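Local coordinates for uncharacterized conserved protein (Methanopyrus kandleri AV19, PDB 2QYA) that is of unknown function but belongs to the DUF424 family and adopts a compact alpha/beta fold built on a mixed beta-sheet, at residues Y66-K70 and L110-P114. The protein carries 2 engineered substitutions. Residue numbers count along the deposited sequence, not the author numbering.
Sequences YEDEK and LPREP
A tight turn joins helix 52-66 to strand 71-77, and the extended tail that follows strand 103-109 runs past it. The turn is type I, with phi/psi of -58°/-24° at E67 and -113°/7° at D68; Y66 O accepts two backbone hydrogen bonds, from E69 N at 2.9 Å and K70 N at 3.0 Å. The tail keeps polyproline-like angles: -81°/157° at L110, -65°/160° at P111 and -66°/140° at R112. The CA atoms nearest each other are those of E67 and P111, 4.9 Å apart.

A single backbone hydrogen bond joins the two loops: R112 N donates to E67 O at 2.8 Å, nearly straight at 162°. The same oxygen also receives a CA-H...O contact from P111 CA at 3.2 Å. P111 lays its ring along the turn, with CG 3.4 Å from K70 O and CB 4.1 Å from E69 N.

R112 (chi1 m, chi2 t, chi3 m) presents its guanidinium edge to D68 and one face to E67, forming a salt-bridge network. With D68 (chi1 m) the salt bridge is hydrogen-bonded: R112 NE to D68 OD1 is 2.8 Å, R112 NH2 to D68 OD2 3.2 Å, and a weak hydrogen bond runs from R112 NH2 to D68 OD1 at 3.3 Å. With E67 (chi1 p) it is charge alone: E67 OE2 lies 3.5 Å from R112 NH2, without a directed N-H. K70 turns away, its NZ hydrogen-bonded to G14 O and in a cation-pi contact with F44 of the second subunit.

One arginine thus bridges two adjacent acids and offsets part of their negative charge while its backbone N satisfies E67 O; nonpolar packing of the P111 ring on the turn backbone joins this largely exposed polar network.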
loop_
_atom_site.group_PDB
_atom_site.type_symbol
_atom_site.label_atom_id
_atom_site.label_comp_id
_atom_site.label_asym_id
_atom_site.label_seq_id
_atom_site.Cartn_x
_atom_site.Cartn_y
_atom_site.Cartn_z
ATOM N N TYR A 66 2.924 -4.263 -12.967
ATOM C CA TYR A 66 2.968 -5.040 -11.735
ATOM C C TYR A 66 1.959 -6.178 -11.658
ATOM O O TYR A 66 1.863 -6.825 -10.617
ATOM C CB TYR A 66 2.807 -4.107 -10.538
ATOM C CG TYR A 66 4.032 -3.245 -10.363
ATOM C CD1 TYR A 66 5.263 -3.813 -10.035
ATOM C CD2 TYR A 66 3.982 -1.889 -10.603
ATOM C CE1 TYR A 66 6.416 -3.018 -9.904
ATOM C CE2 TYR A 66 5.132 -1.086 -10.473
ATOM C CZ TYR A 66 6.322 -1.660 -10.125
ATOM O OH TYR A 66 7.444 -0.870 -10.002
ATOM N N GLU A 67 1.248 -6.424 -12.763
ATOM C CA GLU A 67 0.141 -7.361 -12.817
ATOM C C GLU A 67 0.505 -8.785 -12.407
ATOM O O GLU A 67 -0.379 -9.533 -12.016
ATOM C CB GLU A 67 -0.511 -7.363 -14.213
ATOM C CG GLU A 67 0.441 -7.856 -15.273
ATOM C CD GLU A 67 -0.125 -7.814 -16.672
ATOM O OE1 GLU A 67 -1.310 -7.418 -16.838
ATOM O OE2 GLU A 67 0.643 -8.181 -17.600
ATOM N N ASP A 68 1.779 -9.165 -12.514
ATOM C CA ASP A 68 2.191 -10.517 -12.136
ATOM C C ASP A 68 3.096 -10.500 -10.917
ATOM O O ASP A 68 3.659 -11.522 -10.550
ATOM C CB ASP A 68 2.941 -11.235 -13.269
ATOM C CG ASP A 68 2.065 -11.537 -14.483
ATOM O OD1 ASP A 68 0.887 -11.887 -14.355
ATOM O OD2 ASP A 68 2.581 -11.458 -15.601
ATOM N N GLU A 69 3.270 -9.349 -10.292
ATOM C CA GLU A 69 4.329 -9.243 -9.310
ATOM C C GLU A 69 3.950 -8.640 -7.978
ATOM O O GLU A 69 4.523 -8.998 -6.943
ATOM C CB GLU A 69 5.510 -8.489 -9.918
ATOM C CG GLU A 69 6.497 -9.452 -10.550
ATOM C CD GLU A 69 7.005 -8.969 -11.875
ATOM O OE1 GLU A 69 7.264 -7.743 -11.993
ATOM O OE2 GLU A 69 7.140 -9.823 -12.794
ATOM N N LYS A 70 2.991 -7.726 -7.994
ATOM C CA LYS A 70 2.660 -7.018 -6.787
ATOM C C LYS A 70 1.177 -6.788 -6.765
ATOM O O LYS A 70 0.522 -6.809 -7.813
ATOM C CB LYS A 70 3.392 -5.647 -6.753
ATOM C CG LYS A 70 4.914 -5.702 -6.814
ATOM C CD LYS A 70 5.516 -6.132 -5.492
ATOM C CE LYS A 70 7.007 -6.478 -5.676
ATOM N NZ LYS A 70 7.698 -6.785 -4.370
ATOM N N LEU A 110 -5.102 -7.241 -7.240
ATOM C CA LEU A 110 -4.157 -8.294 -6.879
ATOM C C LEU A 110 -3.495 -8.874 -8.124
ATOM O O LEU A 110 -4.039 -8.765 -9.208
ATOM C CB LEU A 110 -4.824 -9.369 -5.977
ATOM C CG LEU A 110 -4.802 -8.950 -4.488
ATOM C CD1 LEU A 110 -5.809 -7.820 -4.135
ATOM C CD2 LEU A 110 -4.997 -10.155 -3.574
ATOM N N PRO A 111 -2.303 -9.481 -7.986
ATOM C CA PRO A 111 -1.659 -10.042 -9.183
ATOM C C PRO A 111 -2.430 -11.212 -9.817
ATOM O O PRO A 111 -3.257 -11.867 -9.135
ATOM C CB PRO A 111 -0.321 -10.584 -8.666
ATOM C CG PRO A 111 -0.166 -10.141 -7.295
ATOM C CD PRO A 111 -1.502 -9.678 -6.774
ATOM N N ARG A 112 -2.142 -11.482 -11.091
ATOM C CA ARG A 112 -2.697 -12.644 -11.752
ATOM C C ARG A 112 -2.145 -13.910 -11.108
ATOM O O ARG A 112 -0.958 -13.989 -10.742
ATOM C CB ARG A 112 -2.383 -12.632 -13.249
ATOM C CG ARG A 112 -3.028 -11.454 -13.964
ATOM C CD ARG A 112 -2.818 -11.399 -15.456
ATOM N NE ARG A 112 -1.423 -11.456 -15.905
ATOM C CZ ARG A 112 -1.103 -11.627 -17.194
ATOM N NH1 ARG A 112 -2.076 -11.749 -18.090
ATOM N NH2 ARG A 112 0.153 -11.695 -17.597
ATOM N N GLU A 113 -3.029 -14.894 -10.968
ATOM C CA GLU A 113 -2.624 -16.259 -10.644
ATOM C C GLU A 113 -1.550 -16.720 -11.614
ATOM O O GLU A 113 -1.603 -16.407 -12.806
ATOM C CB GLU A 113 -3.830 -17.192 -10.742
ATOM C CG GLU A 113 -4.856 -16.965 -9.659
ATOM C CD GLU A 113 -4.617 -17.812 -8.451
ATOM O OE1 GLU A 113 -3.478 -18.268 -8.265
ATOM O OE2 GLU A 113 -5.562 -18.023 -7.673
ATOM N N PRO A 114 -0.565 -17.473 -11.115
ATOM C CA PRO A 114 0.534 -17.855 -12.004
ATOM C C PRO A 114 0.111 -18.833 -13.107
ATOM O O PRO A 114 -0.800 -19.642 -12.920
ATOM C CB PRO A 114 1.560 -18.518 -11.052
ATOM C CG PRO A 114 1.074 -18.170 -9.651
ATOM C CD PRO A 114 -0.412 -18.012 -9.756
#